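PDB 4J8L: uncharacterized protein YhfS from Escherichia coli, which is of unknown function but carries covalently attached pyridoxal 5'-phosphate and resembles the aminotransferase-like enzymes, a cysteine synthase activity being only tentatively assigned. Local coordinates for residues 254-259 / 279-284; 305-308 / 313-316; 317-322 / 352-357. All coordinates share one frame; numbering follows the deposited sequence.

Contact 1 (254-259 / 279-284)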
loop_
_atom_site.group_PDB
_atom_site.type_symbol
_atom_site.label_atom_id
_atom_site.label_comp_id
_atom_site.label_asym_id
_atom_site.label_seq_id
_atom_site.Cartn_x
_atom_site.Cartn_y
_atom_site.Cartn_z
ATOM N N GLU A 254 1.395 18.547 1.816
ATOM C CA GLU A 254 0.426 19.633 1.718
ATOM C C GLU A 254 1.119 20.997 1.739
ATOM O O GLU A 254 0.758 21.892 0.972
ATOM C CB GLU A 254 -0.619 19.551 2.835
ATOM C CG GLU A 254 -1.543 18.328 2.757
ATOM C CD GLU A 254 -2.687 18.481 1.755
ATOM O OE1 GLU A 254 -2.731 19.489 1.012
ATOM O OE2 GLU A 254 -3.553 17.579 1.714
ATOM N N ARG A 255 2.114 21.163 2.604
ATOM C CA ARG A 255 2.792 22.463 2.672
ATOM C C ARG A 255 3.602 22.743 1.402
ATOM O O ARG A 255 3.631 23.878 0.910
ATOM C CB ARG A 255 3.648 22.592 3.937
ATOM C CG ARG A 255 2.802 22.687 5.216
ATOM C CD ARG A 255 3.628 23.031 6.453
ATOM N NE ARG A 255 4.740 22.105 6.650
ATOM C CZ ARG A 255 4.645 20.925 7.262
ATOM N NH1 ARG A 255 3.489 20.518 7.769
ATOM N NH2 ARG A 255 5.718 20.151 7.369
ATOM N N LEU A 256 4.237 21.702 0.876
ATOM C CA LEU A 256 4.979 21.783 -0.371
ATOM C C LEU A 256 4.048 22.165 -1.514
ATOM O O LEU A 256 4.371 23.041 -2.317
ATOM C CB LEU A 256 5.644 20.443 -0.663
ATOM C CG LEU A 256 6.438 20.300 -1.956
ATOM C CD1 LEU A 256 7.561 21.316 -1.990
ATOM C CD2 LEU A 256 6.980 18.884 -2.044
ATOM N N LEU A 257 2.894 21.499 -1.596
ATOM C CA LEU A 257 1.919 21.808 -2.644
ATOM C C LEU A 257 1.489 23.271 -2.601
ATOM O O LEU A 257 1.445 23.943 -3.633
ATOM C CB LEU A 257 0.686 20.905 -2.538
ATOM C CG LEU A 257 -0.412 21.155 -3.573
ATOM C CD1 LEU A 257 0.064 20.835 -4.992
ATOM C CD2 LEU A 257 -1.677 20.358 -3.245
ATOM N N ALA A 258 1.187 23.768 -1.406
ATOM C CA ALA A 258 0.779 25.163 -1.252
ATOM C C ALA A 258 1.868 26.132 -1.714
ATOM O O ALA A 258 1.580 27.119 -2.399
ATOM C CB ALA A 258 0.383 25.452 0.195
ATOM N N LEU A 259 3.110 25.850 -1.335
ATOM C CA LEU A 259 4.233 26.693 -1.740
ATOM C C LEU A 259 4.394 26.717 -3.260
ATOM O O LEU A 259 4.589 27.781 -3.848
ATOM C CB LEU A 259 5.528 26.231 -1.069
ATOM C CG LEU A 259 5.638 26.495 0.436
ATOM C CD1 LEU A 259 6.754 25.660 1.053
ATOM C CD2 LEU A 259 5.864 27.982 0.680
ATOM N N LYS A 279 0.434 8.259 -2.202
ATOM C CA LYS A 279 0.130 9.682 -2.237
ATOM C C LYS A 279 1.435 10.480 -2.290
ATOM O O LYS A 279 2.257 10.419 -1.371
ATOM C CB LYS A 279 -0.743 10.064 -1.037
ATOM C CG LYS A 279 -1.407 11.431 -1.111
ATOM C CD LYS A 279 -2.454 11.557 -0.009
ATOM C CE LYS A 279 -3.027 12.959 0.063
ATOM N NZ LYS A 279 -4.031 13.100 1.169
ATOM N N VAL A 280 1.625 11.195 -3.398
ATOM C CA VAL A 280 2.861 11.907 -3.705
ATOM C C VAL A 280 2.529 13.196 -4.454
ATOM O O VAL A 280 1.366 13.458 -4.779
ATOM C CB VAL A 280 3.782 11.071 -4.632
ATOM C CG1 VAL A 280 4.237 9.798 -3.932
ATOM C CG2 VAL A 280 3.071 10.745 -5.941
ATOM N N LEU A 281 3.549 14.002 -4.730
ATOM C CA LEU A 281 3.375 15.180 -5.569
ATOM C C LEU A 281 3.715 14.898 -7.025
ATOM O O LEU A 281 4.684 14.197 -7.330
ATOM C CB LEU A 281 4.253 16.342 -5.091
ATOM C CG LEU A 281 3.525 17.325 -4.180
ATOM C CD1 LEU A 281 3.572 16.819 -2.753
ATOM C CD2 LEU A 281 4.085 18.729 -4.301
ATOM N N ILE A 282 2.914 15.443 -7.930
ATOM C CA ILE A 282 3.268 15.442 -9.341
ATOM C C ILE A 282 3.572 16.866 -9.754
ATOM O O ILE A 282 2.720 17.750 -9.663
ATOM C CB ILE A 282 2.150 14.882 -10.212
ATOM C CG1 ILE A 282 1.957 13.402 -9.897
ATOM C CG2 ILE A 282 2.479 15.072 -11.686
ATOM C CD1 ILE A 282 0.603 12.901 -10.230
ATOM N N VAL A 283 4.802 17.085 -10.197
ATOM C CA VAL A 283 5.269 18.428 -10.516
ATOM C C VAL A 283 5.588 18.535 -11.996
ATOM O O VAL A 283 6.393 17.766 -12.515
ATOM C CB VAL A 283 6.514 18.771 -9.708
ATOM C CG1 VAL A 283 6.989 20.170 -10.033
ATOM C CG2 VAL A 283 6.216 18.653 -8.204
ATOM N N GLU A 284 4.943 19.487 -12.666
ATOM C CA GLU A 284 5.119 19.693 -14.100
ATOM C C GLU A 284 5.815 21.022 -14.337
ATOM O O GLU A 284 5.463 22.030 -13.728
ATOM C CB GLU A 284 3.761 19.682 -14.810
ATOM C CG GLU A 284 3.828 19.841 -16.334
ATOM C CD GLU A 284 2.500 20.262 -16.931
ATOM O OE1 GLU A 284 1.695 20.896 -16.215
ATOM O OE2 GLU A 284 2.264 19.974 -18.126
HETATM O O HOH W 1 -3.201 15.512 3.265
HETATM O O HOH W 2 -4.595 15.719 0.014
#
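Leu257 and Leu281 mark the closest backbone approach between helix segment 254-259 and strand segment 279-284, with their CA atoms 7.4 Å apart. That spacing is filled by side chains, and no hydrogen bond joins the two segments directly. Leu281 does most of the filling from the strand side. Its CD2 reaches Leu256 CG at 3.7 Å, and the same methyl also lies against Leu256 CD2. The second branch, Leu281 CD1, is 4.0 Å from Leu256 CD2. The two leucines therefore meet through their branched ends, with their chains running at a slant to each other. Leu256 comes from the helix with CG anti to its backbone N (chi1 178°), which carries the branch to the strand. Leu281 has chi1 at -96°, away from a staggered position, which may carry some torsional cost. Leu257 is more peripheral: its CB is 4.4 Å from Leu281 CD2.

The arrangement is helix-on-sheet packing in the C-terminal region. Helix 229-261 lies on one face of the antiparallel sheet that contains strand 279-285. Leu256 also touches Val350 of helix 347-360, and Leu281 also touches Leu260, one turn after Leu256 on helix 229-261.

Beyond the leucines the contact turns polar. Glu254 OE2 and Lys279 NZ stay 4.5 Å apart, too far for a salt bridge. Two waters join them. One donates to Glu254 OE2 and accepts from Lys279 NZ at 2.9 Å. The other also donates to OE2, at 2.6 Å, but its bond from the amine is weak. Lys279 reaches this place as a fully extended chain. Its amine also hydrogen-bonds Ser8 OG and Leu6 O, which ties the N-terminal arm to this edge of the contact.

Contact 2 (305-308 / 313-316)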
loop_
_atom_site.group_PDB
_atom_site.type_symbol
_atom_site.label_atom_id
_atom_site.label_comp_id
_atom_site.label_asym_id
_atom_site.label_seq_id
_atom_site.Cartn_x
_atom_site.Cartn_y
_atom_site.Cartn_z
ATOM N N TYR A 305 15.664 6.230 -7.452
ATOM C CA TYR A 305 14.746 5.127 -7.725
ATOM C C TYR A 305 14.295 4.590 -6.382
ATOM O O TYR A 305 14.952 4.827 -5.369
ATOM C CB TYR A 305 15.412 4.016 -8.552
ATOM C CG TYR A 305 16.825 3.698 -8.128
ATOM C CD1 TYR A 305 17.081 2.877 -7.031
ATOM C CD2 TYR A 305 17.906 4.223 -8.820
ATOM C CE1 TYR A 305 18.385 2.598 -6.639
ATOM C CE2 TYR A 305 19.209 3.951 -8.431
ATOM C CZ TYR A 305 19.442 3.143 -7.345
ATOM O OH TYR A 305 20.748 2.876 -6.970
ATOM N N PRO A 306 13.164 3.873 -6.363
ATOM C CA PRO A 306 12.653 3.379 -5.084
ATOM C C PRO A 306 13.237 2.037 -4.674
ATOM O O PRO A 306 13.898 1.349 -5.466
ATOM C CB PRO A 306 11.156 3.219 -5.362
ATOM C CG PRO A 306 11.106 2.848 -6.827
ATOM C CD PRO A 306 12.193 3.695 -7.457
ATOM N N VAL A 307 12.982 1.672 -3.419
ATOM C CA VAL A 307 13.351 0.366 -2.905
ATOM C C VAL A 307 12.080 -0.394 -2.540
ATOM O O VAL A 307 11.770 -1.430 -3.130
ATOM C CB VAL A 307 14.271 0.494 -1.667
ATOM C CG1 VAL A 307 14.744 -0.882 -1.196
ATOM C CG2 VAL A 307 15.474 1.401 -2.012
ATOM N N GLY A 308 11.347 0.135 -1.568
ATOM C CA GLY A 308 10.117 -0.486 -1.095
ATOM C C GLY A 308 8.912 -0.328 -2.022
ATOM O O GLY A 308 8.345 -1.329 -2.456
ATOM N N TYR A 313 14.678 2.212 4.564
ATOM C CA TYR A 313 15.896 2.734 3.965
ATOM C C TYR A 313 15.685 4.084 3.302
ATOM O O TYR A 313 16.645 4.821 3.061
ATOM C CB TYR A 313 16.437 1.781 2.901
ATOM C CG TYR A 313 16.732 0.399 3.409
ATOM C CD1 TYR A 313 17.782 0.174 4.281
ATOM C CD2 TYR A 313 15.950 -0.685 3.023
ATOM C CE1 TYR A 313 18.060 -1.086 4.747
ATOM C CE2 TYR A 313 16.223 -1.948 3.480
ATOM C CZ TYR A 313 17.284 -2.142 4.346
ATOM O OH TYR A 313 17.566 -3.393 4.821
ATOM N N GLU A 314 14.436 4.404 2.983
ATOM C CA GLU A 314 14.178 5.519 2.087
ATOM C C GLU A 314 13.878 6.801 2.849
ATOM O O GLU A 314 12.721 7.174 3.071
ATOM C CB GLU A 314 13.067 5.135 1.099
ATOM C CG GLU A 314 13.575 4.119 0.072
ATOM C CD GLU A 314 12.458 3.305 -0.558
ATOM O OE1 GLU A 314 12.033 3.676 -1.681
ATOM O OE2 GLU A 314 12.007 2.302 0.049
ATOM N N ILE A 315 14.956 7.449 3.283
ATOM C CA ILE A 315 14.869 8.631 4.128
ATOM C C ILE A 315 14.830 9.958 3.336
ATOM O O ILE A 315 13.908 10.759 3.531
ATOM C CB ILE A 315 15.966 8.579 5.225
ATOM C CG1 ILE A 315 15.561 7.506 6.257
ATOM C CG2 ILE A 315 16.175 9.950 5.844
ATOM C CD1 ILE A 315 16.675 7.062 7.182
ATOM N N PRO A 316 15.814 10.194 2.445
ATOM C CA PRO A 316 15.760 11.418 1.630
ATOM C C PRO A 316 14.564 11.353 0.670
ATOM O O PRO A 316 14.019 10.273 0.438
ATOM C CB PRO A 316 17.080 11.376 0.838
ATOM C CG PRO A 316 17.967 10.428 1.579
ATOM C CD PRO A 316 17.015 9.395 2.130
#
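Glu314 holds two successive backbone N-H groups with its carboxylate. Val307 N donates to Glu314 OE1 at 2.8 Å, nearly straight at 168°, and comes from above the carboxylate plane. Gly308 N donates to Glu314 OE2, also at 2.8 Å. It arrives on the syn side, 33° out of the plane. Each oxygen thus has its own N-H, and OE2 takes a further hydrogen bond from Ser311 OG. The carboxylate is buried, and these bonds fix its rotation. The chain extends beyond CG (chi2 157°), which carries the carboxylate across to 305-308.

Replacing Glu314 by a leucine would probably leave the N-H groups of Val307 and Gly308 without their acceptors and let the two arms of the loop drift apart.

Packing surrounds this polar core. Val307 CB lies 3.4 Å from Glu314 OE2, and its CG2 meets Glu314 CG where the two side chains cross at a slant. Pro306 CB sits 3.8 Å from Glu314 OE1. Further out, Val307 CG1 makes a loose contact with Tyr313 CD2 at 4.4 Å. Both residues touch Phe195, the residue before the cofactor-bearing Lys196, and Tyr313 OH hydrogen-bonds Glu201 OE2.

Glu314 is itself the centre of an inverse gamma turn, its carboxylate bonded to two successive backbone N-H groups of the same irregular loop between helix 290-299 and strand 318-320.

Contact 3 (317-322 / 352-357)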
loop_
_atom_site.group_PDB
_atom_site.type_symbol
_atom_site.label_atom_id
_atom_site.label_comp_id
_atom_site.label_asym_id
_atom_site.label_seq_id
_atom_site.Cartn_x
_atom_site.Cartn_y
_atom_site.Cartn_z
ATOM N N PRO A 317 14.161 12.498 0.115
ATOM C CA PRO A 317 12.990 12.482 -0.769
ATOM C C PRO A 317 13.308 11.760 -2.071
ATOM O O PRO A 317 14.443 11.837 -2.558
ATOM C CB PRO A 317 12.749 13.973 -1.038
ATOM C CG PRO A 317 14.123 14.587 -0.945
ATOM C CD PRO A 317 14.799 13.826 0.179
ATOM N N LEU A 318 12.309 11.080 -2.632
ATOM C CA LEU A 318 12.446 10.438 -3.933
ATOM C C LEU A 318 11.973 11.410 -5.013
ATOM O O LEU A 318 10.849 11.897 -4.939
ATOM C CB LEU A 318 11.592 9.174 -3.981
ATOM C CG LEU A 318 11.387 8.443 -5.313
ATOM C CD1 LEU A 318 12.659 7.736 -5.760
ATOM C CD2 LEU A 318 10.243 7.449 -5.146
ATOM N N PHE A 319 12.843 11.697 -5.982
ATOM C CA PHE A 319 12.487 12.450 -7.202
ATOM C C PHE A 319 12.592 11.423 -8.326
ATOM O O PHE A 319 13.690 10.915 -8.584
ATOM C CB PHE A 319 13.498 13.567 -7.484
ATOM C CG PHE A 319 13.330 14.823 -6.647
ATOM C CD1 PHE A 319 13.168 14.766 -5.266
ATOM C CD2 PHE A 319 13.422 16.072 -7.255
ATOM C CE1 PHE A 319 13.061 15.942 -4.518
ATOM C CE2 PHE A 319 13.312 17.246 -6.527
ATOM C CZ PHE A 319 13.137 17.186 -5.149
ATOM N N TYR A 320 11.471 11.106 -8.985
ATOM C CA TYR A 320 11.383 9.920 -9.830
ATOM C C TYR A 320 10.583 10.207 -11.094
ATOM O O TYR A 320 9.803 11.156 -11.144
ATOM C CB TYR A 320 10.694 8.786 -9.049
ATOM C CG TYR A 320 10.931 7.381 -9.568
ATOM C CD1 TYR A 320 12.189 6.986 -10.022
ATOM C CD2 TYR A 320 9.907 6.443 -9.580
ATOM C CE1 TYR A 320 12.412 5.695 -10.492
ATOM C CE2 TYR A 320 10.116 5.153 -10.049
ATOM C CZ TYR A 320 11.373 4.784 -10.502
ATOM O OH TYR A 320 11.598 3.501 -10.958
ATOM N N ARG A 321 10.774 9.369 -12.105
ATOM C CA ARG A 321 9.952 9.429 -13.305
ATOM C C ARG A 321 8.479 9.122 -13.010
ATOM O O ARG A 321 8.129 8.638 -11.937
ATOM C CB ARG A 321 10.493 8.450 -14.357
ATOM C CG ARG A 321 10.539 6.999 -13.883
ATOM C CD ARG A 321 11.281 6.106 -14.878
ATOM N NE ARG A 321 10.977 4.689 -14.680
ATOM C CZ ARG A 321 11.788 3.812 -14.092
ATOM N NH1 ARG A 321 12.974 4.194 -13.633
ATOM N NH2 ARG A 321 11.411 2.546 -13.964
ATOM N N LEU A 322 7.617 9.405 -13.982
ATOM C CA LEU A 322 6.200 9.075 -13.876
ATOM C C LEU A 322 5.976 7.572 -14.030
ATOM O O LEU A 322 6.837 6.854 -14.539
ATOM C CB LEU A 322 5.409 9.831 -14.950
ATOM C CG LEU A 322 5.616 11.348 -14.952
ATOM C CD1 LEU A 322 4.894 12.003 -16.119
ATOM C CD2 LEU A 322 5.151 11.947 -13.624
ATOM N N ARG A 352 14.326 23.366 -1.972
ATOM C CA ARG A 352 15.712 23.734 -2.218
ATOM C C ARG A 352 16.340 22.846 -3.288
ATOM O O ARG A 352 16.994 23.330 -4.206
ATOM C CB ARG A 352 16.538 23.669 -0.933
ATOM C CG ARG A 352 18.018 24.023 -1.148
ATOM C CD ARG A 352 18.840 23.899 0.140
ATOM N NE ARG A 352 18.814 22.544 0.697
ATOM C CZ ARG A 352 19.469 21.509 0.179
ATOM N NH1 ARG A 352 20.198 21.664 -0.924
ATOM N NH2 ARG A 352 19.378 20.310 0.749
ATOM N N ILE A 353 16.146 21.539 -3.166
ATOM C CA ILE A 353 16.699 20.624 -4.156
ATOM C C ILE A 353 16.103 20.921 -5.531
ATOM O O ILE A 353 16.815 20.932 -6.546
ATOM C CB ILE A 353 16.457 19.147 -3.762
ATOM C CG1 ILE A 353 17.274 18.800 -2.517
ATOM C CG2 ILE A 353 16.844 18.222 -4.907
ATOM C CD1 ILE A 353 16.927 17.421 -1.950
ATOM N N LEU A 354 14.799 21.185 -5.566
ATOM C CA LEU A 354 14.138 21.560 -6.821
ATOM C C LEU A 354 14.765 22.806 -7.442
ATOM O O LEU A 354 15.107 22.814 -8.629
ATOM C CB LEU A 354 12.654 21.822 -6.585
ATOM C CG LEU A 354 11.659 20.764 -7.045
ATOM C CD1 LEU A 354 10.245 21.261 -6.816
ATOM C CD2 LEU A 354 11.886 20.432 -8.513
ATOM N N ARG A 355 14.911 23.861 -6.643
ATOM C CA ARG A 355 15.456 25.124 -7.145
ATOM C C ARG A 355 16.907 25.007 -7.592
ATOM O O ARG A 355 17.287 25.519 -8.645
ATOM C CB ARG A 355 15.339 26.227 -6.090
ATOM C CG ARG A 355 13.934 26.761 -5.894
ATOM C CD ARG A 355 13.847 27.597 -4.619
ATOM N NE ARG A 355 12.683 28.472 -4.627
ATOM C CZ ARG A 355 12.155 29.033 -3.545
ATOM N NH1 ARG A 355 12.683 28.805 -2.348
ATOM N NH2 ARG A 355 11.095 29.823 -3.662
ATOM N N GLU A 356 17.722 24.343 -6.779
ATOM C CA GLU A 356 19.134 24.178 -7.102
ATOM C C GLU A 356 19.324 23.334 -8.363
ATOM O O GLU A 356 20.202 23.620 -9.184
ATOM C CB GLU A 356 19.885 23.564 -5.923
ATOM C CG GLU A 356 20.022 24.487 -4.717
ATOM C CD GLU A 356 20.757 23.818 -3.574
ATOM O OE1 GLU A 356 21.140 22.641 -3.725
ATOM O OE2 GLU A 356 20.966 24.469 -2.533
ATOM N N SER A 357 18.497 22.302 -8.511
ATOM C CA SER A 357 18.564 21.426 -9.675
ATOM C C SER A 357 18.200 22.183 -10.949
ATOM O O SER A 357 18.905 22.090 -11.961
ATOM C CB SER A 357 17.655 20.214 -9.488
ATOM O OG SER A 357 18.063 19.473 -8.348
#
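Phe319 puts the far end of its ring against helix segment 352-357. Its CZ is 3.9 Å from Ile353 CG2, and its CE2 is 3.9 Å from Leu354 CG. Both aliphatic groups approach the ring obliquely. Two other flat pairs lie within the segments themselves. Arg321 CG sits over the centre of one face of the Tyr320 ring, 4.0 Å above its plane. The Arg321 guanidinium in turn has Tyr320 CZ over one of its faces. On the helix, the carboxylate carbon of Glu356 lies at the edge of the Arg352 guanidinium, in its plane. Arg352 NH1 and Glu356 OE1 form a salt bridge of 3.1 Å, one turn apart.

Ile353 divides its branches between two partners. CG2 stands anti to the backbone N and meets Phe319. CG1 is anti to the carbonyl carbon (chi1 -68°) and leads CD1 to Pro317 CG at 4.1 Å. Phe319 thus carries most of the 317-322 side of the contact, and Pro317 adds a smaller patch. Leu354 meets Phe319 CE2 obliquely with CG and CD2.

A polar detail lies behind this surface. Ser357 OG donates to Ile353 O at 2.6 Å, while Ser357 N bonds the same oxygen from the opposite face of the carbonyl. The buried hydroxyl is satisfied by its own helix.

Phe319 also touches Leu294 and Ala297 of helix 290-299 and Ile338 and Ile340 of the neighbouring strand. The contact is part of the hydrophobic core between an antiparallel sheet and the helices that cover it, consistent with the small C-terminal domain of aminotransferase-fold proteins.

Contacts 1 and 3 belong to one sheet. Strands 279-285 and 318-320 flank strand 337-341, and each contact packs a helix on that sheet. Their centres are 12 Å apart. They do not touch, but Val350 of helix 347-360 meets both Leu256 and Phe319. Contact 2 leads directly into contact 3 along the chain, with centres 14 Å apart. There Pro306 CD packs 3.3 Å from Tyr320 CZ. Contacts 1 and 2 are 18 Å apart, centre to centre. Contact 2 has the link to the cofactor region, through Phe195 beside Lys196. The nickel ion is remote: about 13 Å from the Leu354 side chain.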